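Local structure of lectin CEL-I, N-acetyl-D-galactosamine-specific C-type (Cucumaria echinata, 1WMZ) at residues A[76-81]-A[109-114]. The protein binds N-acetylgalactosamine through a calcium ion, as an invertebrate C-type lectin of a sea cucumber. Residues are numbered along the deposited sequence; the frame is centred on the assembly and turned at random.
With CA (calcium ion), chain F; CA (calcium ion), chain H; CA (calcium ion), chain G; NGA (2-acetamido-2-deoxy-beta-D-galactopyranose), chain E.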
ATOM      1  N   TYR A  76      -7.616 -22.332   8.376  1.00 17.32           N
ATOM      2  CA  TYR A  76      -8.000 -22.920   9.664  1.00 18.47           C
ATOM      3  C   TYR A  76      -9.415 -23.456   9.676  1.00 19.29           C
ATOM      4  O   TYR A  76     -10.235 -23.059   8.854  1.00 19.47           O
ATOM      5  CB  TYR A  76      -7.779 -21.957  10.836  1.00 17.87           C
ATOM      6  CG  TYR A  76      -8.738 -20.795  10.980  1.00 19.74           C
ATOM      7  CD1 TYR A  76      -9.171 -20.065   9.897  1.00 20.98           C
ATOM      8  CD2 TYR A  76      -9.170 -20.414  12.252  1.00 22.57           C
ATOM      9  CE1 TYR A  76     -10.042 -18.995  10.071  1.00 19.40           C
ATOM     10  CE2 TYR A  76     -10.023 -19.365  12.436  1.00 25.90           C
ATOM     11  CZ  TYR A  76     -10.454 -18.650  11.351  1.00 24.71           C
ATOM     12  OH  TYR A  76     -11.301 -17.587  11.562  1.00 26.72           O
ATOM     13  N   ASP A  77      -9.662 -24.417  10.566  1.00 20.05           N
ATOM     14  CA  ASP A  77     -10.979 -25.037  10.694  1.00 21.32           C
ATOM     15  C   ASP A  77     -11.448 -25.031  12.171  1.00 22.73           C
ATOM     16  O   ASP A  77     -12.209 -25.906  12.590  1.00 22.83           O
ATOM     17  CB  ASP A  77     -10.989 -26.454  10.098  1.00 21.38           C
ATOM     18  CG  ASP A  77     -10.428 -27.496  11.038  1.00 22.70           C
ATOM     19  OD1 ASP A  77      -9.531 -27.172  11.857  1.00 18.90           O
ATOM     20  OD2 ASP A  77     -10.841 -28.684  11.034  1.00 21.01           O
ATOM     21  N   LYS A  78     -10.991 -24.037  12.928  1.00 24.86           N
ATOM     22  CA  LYS A  78     -11.355 -23.861  14.345  1.00 27.23           C
ATOM     23  C   LYS A  78     -12.870 -23.734  14.549  1.00 28.62           C
ATOM     24  O   LYS A  78     -13.425 -24.331  15.484  1.00 29.47           O
ATOM     25  CB  LYS A  78     -10.698 -22.593  14.912  1.00 28.45           C
ATOM     26  CG  LYS A  78     -10.919 -22.363  16.408  1.00 30.83           C
ATOM     27  CD  LYS A  78     -11.043 -20.882  16.693  1.00 35.68           C
ATOM     28  CE  LYS A  78     -11.155 -20.574  18.191  1.00 39.20           C
ATOM     29  NZ  LYS A  78      -9.831 -20.202  18.821  1.00 39.44           N
ATOM     30  N   TYR A  79     -13.509 -22.930  13.702  1.00 30.11           N
ATOM     31  CA  TYR A  79     -14.923 -22.592  13.865  1.00 32.35           C
ATOM     32  C   TYR A  79     -15.835 -23.752  13.454  1.00 31.53           C
ATOM     33  O   TYR A  79     -16.822 -24.004  14.133  1.00 33.14           O
ATOM     34  CB  TYR A  79     -15.272 -21.296  13.107  1.00 32.85           C
ATOM     35  CG  TYR A  79     -14.803 -20.038  13.838  1.00 38.34           C
ATOM     36  CD1 TYR A  79     -13.670 -19.341  13.427  1.00 41.55           C
ATOM     37  CD2 TYR A  79     -15.499 -19.548  14.966  1.00 43.93           C
ATOM     38  CE1 TYR A  79     -13.233 -18.190  14.109  1.00 43.80           C
ATOM     39  CE2 TYR A  79     -15.069 -18.396  15.647  1.00 44.92           C
ATOM     40  CZ  TYR A  79     -13.938 -17.727  15.211  1.00 45.42           C
ATOM     41  OH  TYR A  79     -13.491 -16.591  15.866  1.00 48.44           O
ATOM     42  N   ASN A  80     -15.515 -24.448  12.357  1.00 30.97           N
ATOM     43  CA  ASN A  80     -16.251 -25.658  11.914  1.00 29.59           C
ATOM     44  C   ASN A  80     -15.295 -26.804  11.503  1.00 28.56           C
ATOM     45  O   ASN A  80     -14.737 -26.806  10.384  1.00 26.68           O
ATOM     46  CB  ASN A  80     -17.185 -25.361  10.726  1.00 30.40           C
ATOM     47  CG  ASN A  80     -18.389 -24.486  11.113  1.00 31.70           C
ATOM     48  OD1 ASN A  80     -19.292 -24.940  11.808  1.00 34.48           O
ATOM     49  ND2 ASN A  80     -18.408 -23.231  10.633  1.00 32.35           N
ATOM     50  N   GLU A  81     -15.128 -27.775  12.399  1.00 27.18           N
ATOM     51  CA  GLU A  81     -14.216 -28.912  12.167  1.00 26.91           C
ATOM     52  C   GLU A  81     -14.383 -29.540  10.802  1.00 25.80           C
ATOM     53  O   GLU A  81     -15.498 -29.920  10.397  1.00 26.75           O
ATOM     54  CB  GLU A  81     -14.365 -29.953  13.274  1.00 26.80           C
ATOM     55  CG  GLU A  81     -13.385 -31.147  13.172  1.00 25.52           C
ATOM     56  CD  GLU A  81     -11.906 -30.757  13.103  1.00 23.66           C
ATOM     57  OE1 GLU A  81     -11.161 -31.366  12.312  1.00 24.41           O
ATOM     58  OE2 GLU A  81     -11.482 -29.863  13.849  1.00 26.12           O
ATOM     59  N   GLU A 109      -5.969 -30.364  15.846  1.00 21.81           N
ATOM     60  CA  GLU A 109      -5.276 -29.700  14.770  1.00 20.59           C
ATOM     61  C   GLU A 109      -6.256 -28.933  13.856  1.00 20.90           C
ATOM     62  O   GLU A 109      -6.998 -29.536  13.055  1.00 20.17           O
ATOM     63  CB  GLU A 109      -4.413 -30.673  13.954  1.00 19.57           C
ATOM     64  CG  GLU A 109      -3.435 -31.495  14.789  1.00 18.60           C
ATOM     65  CD  GLU A 109      -2.413 -32.183  13.958  1.00 15.10           C
ATOM     66  OE1 GLU A 109      -2.741 -32.679  12.864  1.00 17.83           O
ATOM     67  OE2 GLU A 109      -1.207 -32.237  14.386  1.00 18.78           O
ATOM     68  N   ASP A 110      -6.209 -27.606  13.967  1.00 20.98           N
ATOM     69  CA  ASP A 110      -7.099 -26.681  13.237  1.00 21.56           C
ATOM     70  C   ASP A 110      -6.393 -25.549  12.469  1.00 21.07           C
ATOM     71  O   ASP A 110      -7.044 -24.641  11.974  1.00 21.00           O
ATOM     72  CB  ASP A 110      -8.060 -26.016  14.209  1.00 23.03           C
ATOM     73  CG  ASP A 110      -8.700 -26.997  15.192  1.00 27.22           C
ATOM     74  OD1 ASP A 110      -8.798 -26.622  16.379  1.00 34.62           O
ATOM     75  OD2 ASP A 110      -9.140 -28.140  14.904  1.00 28.05           O
ATOM     76  N   TYR A 111      -5.080 -25.596  12.381  1.00 18.81           N
ATOM     77  CA  TYR A 111      -4.271 -24.476  11.902  1.00 19.43           C
ATOM     78  C   TYR A 111      -3.315 -24.936  10.804  1.00 18.80           C
ATOM     79  O   TYR A 111      -2.469 -25.818  11.005  1.00 18.73           O
ATOM     80  CB  TYR A 111      -3.533 -23.877  13.121  1.00 18.26           C
ATOM     81  CG  TYR A 111      -4.479 -23.577  14.248  1.00 19.79           C
ATOM     82  CD1 TYR A 111      -4.525 -24.373  15.411  1.00 22.09           C
ATOM     83  CD2 TYR A 111      -5.409 -22.559  14.118  1.00 19.18           C
ATOM     84  CE1 TYR A 111      -5.433 -24.088  16.437  1.00 24.65           C
ATOM     85  CE2 TYR A 111      -6.315 -22.273  15.111  1.00 22.28           C
ATOM     86  CZ  TYR A 111      -6.333 -23.045  16.279  1.00 26.03           C
ATOM     87  OH  TYR A 111      -7.266 -22.777  17.245  1.00 29.33           O
ATOM     88  N   GLY A 112      -3.438 -24.326   9.626  1.00 18.04           N
ATOM     89  CA  GLY A 112      -2.714 -24.696   8.444  1.00 17.53           C
ATOM     90  C   GLY A 112      -1.290 -24.180   8.404  1.00 17.17           C
ATOM     91  O   GLY A 112      -0.998 -23.134   8.926  1.00 17.49           O
ATOM     92  N   GLN A 113      -0.424 -24.911   7.733  1.00 19.06           N
ATOM     93  CA  GLN A 113       0.999 -24.572   7.635  1.00 18.28           C
ATOM     94  C   GLN A 113       1.646 -25.348   6.487  1.00 18.78           C
ATOM     95  O   GLN A 113       1.226 -26.476   6.165  1.00 18.67           O
ATOM     96  CB  GLN A 113       1.704 -24.887   8.961  1.00 18.69           C
ATOM     97  CG  GLN A 113       1.606 -26.409   9.351  1.00 19.41           C
ATOM     98  CD  GLN A 113       2.399 -26.864  10.618  1.00 18.12           C
ATOM     99  OE1 GLN A 113       2.652 -28.080  10.771  1.00 19.29           O
ATOM    100  NE2 GLN A 113       2.729 -25.948  11.512  1.00 17.23           N
ATOM    101  N   PHE A 114       2.665 -24.758   5.872  1.00 18.13           N
ATOM    102  CA  PHE A 114       3.512 -25.415   4.898  1.00 18.60           C
ATOM    103  C   PHE A 114       4.528 -26.263   5.682  1.00 19.80           C
ATOM    104  O   PHE A 114       5.120 -25.770   6.648  1.00 18.67           O
ATOM    105  CB  PHE A 114       4.404 -24.413   4.153  1.00 18.98           C
ATOM    106  CG  PHE A 114       3.735 -23.604   3.055  1.00 18.88           C
ATOM    107  CD1 PHE A 114       4.543 -22.838   2.204  1.00 20.08           C
ATOM    108  CD2 PHE A 114       2.359 -23.566   2.883  1.00 18.43           C
ATOM    109  CE1 PHE A 114       3.988 -22.062   1.179  1.00 19.67           C
ATOM    110  CE2 PHE A 114       1.806 -22.788   1.875  1.00 20.94           C
ATOM    111  CZ  PHE A 114       2.617 -22.041   1.021  1.00 20.29           C
TER
HETATM  112 CA    CA F 201      -9.354 -29.603  12.703  1.00 20.21          CA
HETATM  113 CA    CA H 203     -11.305 -28.368  15.924  1.00 41.83          CA
HETATM  114 CA    CA G 202      -1.926 -32.929  10.797  1.00 18.48          CA
HETATM  115  C1  NGA E 501       2.801 -35.270  10.925  1.00 20.65           C
HETATM  116  C2  NGA E 501       2.127 -33.894  11.198  1.00 18.46           C
HETATM  117  C3  NGA E 501       1.057 -33.786  12.244  1.00 17.88           C
HETATM  118  C4  NGA E 501       0.284 -35.047  12.461  1.00 18.65           C
HETATM  119  C5  NGA E 501       0.989 -36.361  12.227  1.00 19.99           C
HETATM  120  C6  NGA E 501       0.060 -37.592  12.207  1.00 19.04           C
HETATM  121  C7  NGA E 501       3.553 -32.164  10.258  1.00 19.41           C
HETATM  122  C8  NGA E 501       4.539 -31.075  10.588  1.00 21.46           C
HETATM  123  N2  NGA E 501       3.080 -32.827  11.320  1.00 18.84           N
HETATM  124  O1  NGA E 501       3.436 -35.403   9.648  1.00 24.65           O
HETATM  125  O3  NGA E 501       0.180 -32.643  12.183  1.00 19.22           O
HETATM  126  O4  NGA E 501      -0.642 -35.041  11.368  1.00 18.67           O
HETATM  127  O5  NGA E 501       1.985 -36.419  11.219  1.00 19.86           O
HETATM  128  O6  NGA E 501       0.955 -38.702  12.358  1.00 21.42           O
HETATM  129  O7  NGA E 501       3.202 -32.402   9.118  1.00 22.28           O
HETATM  130  O   HOH W   1     -12.872 -27.229  14.819  1.00 29.05           O
HETATM  131  O   HOH W   2      -8.277 -30.852  10.982  1.00 21.84           O
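Tyr111 touches Tyr76 CB with its CD2 at 4.1 Å, while Lys78 passes obliquely across the hydroxyl end of the ring, its CG 3.8 Å from Tyr111 OH. An aromatic with a polar tip suits this place, since its ring packs on carbon while the hydroxyl lies against the carbon chain of the exposed lysine. Asp110 CB lies over the ring centre. Tyr76 and Tyr111 form an antiparallel non-hydrogen-bonded pair, beyond which Asp77 N donates to Asp110 O (3.0 Å, 154° at the hydrogen).

Past this bond the two chains are joined by calcium. One ion takes both carboxylate oxygens of Asp77, both of Glu81, the backbone O of Glu109 and OD2 of Asp110; a water and Asn104 complete its shell. Asp77 CG sits between its backbone N and carbonyl carbon (chi1 81°), which turns the short carboxylate toward the strand, and Gly82 N also holds OD2. The longer Glu81 bends at chi2 (55°) and presents both oxygens. Its OE2 comes within 3.1 Å of Asp110 OD2, a closeness that the shared metals probably make tolerable: these two oxygens also bridge to a second calcium, at 2.6 Å from Glu81 OE2 and 2.4 Å from Asp110 OD2.

Glu109 faces the other way. While its carbonyl serves the first ion, its extended side chain brings OE1 to the sugar-site calcium at 2.2 Å and OE2 to within 2.6 Å of O3 of the N-acetylgalactosamine, so one residue links two calcium sites of the C-type lectin domain. Within the fold, the loop between strands 75-76 and 85-86 meets Asp110 and Tyr111 of strand 109-114, which together face Asn125 of strand 122-126, a classic beta bulge; the strand runs on between strands 71-73 and 122-126 until Phe114 packs against helix 51-64.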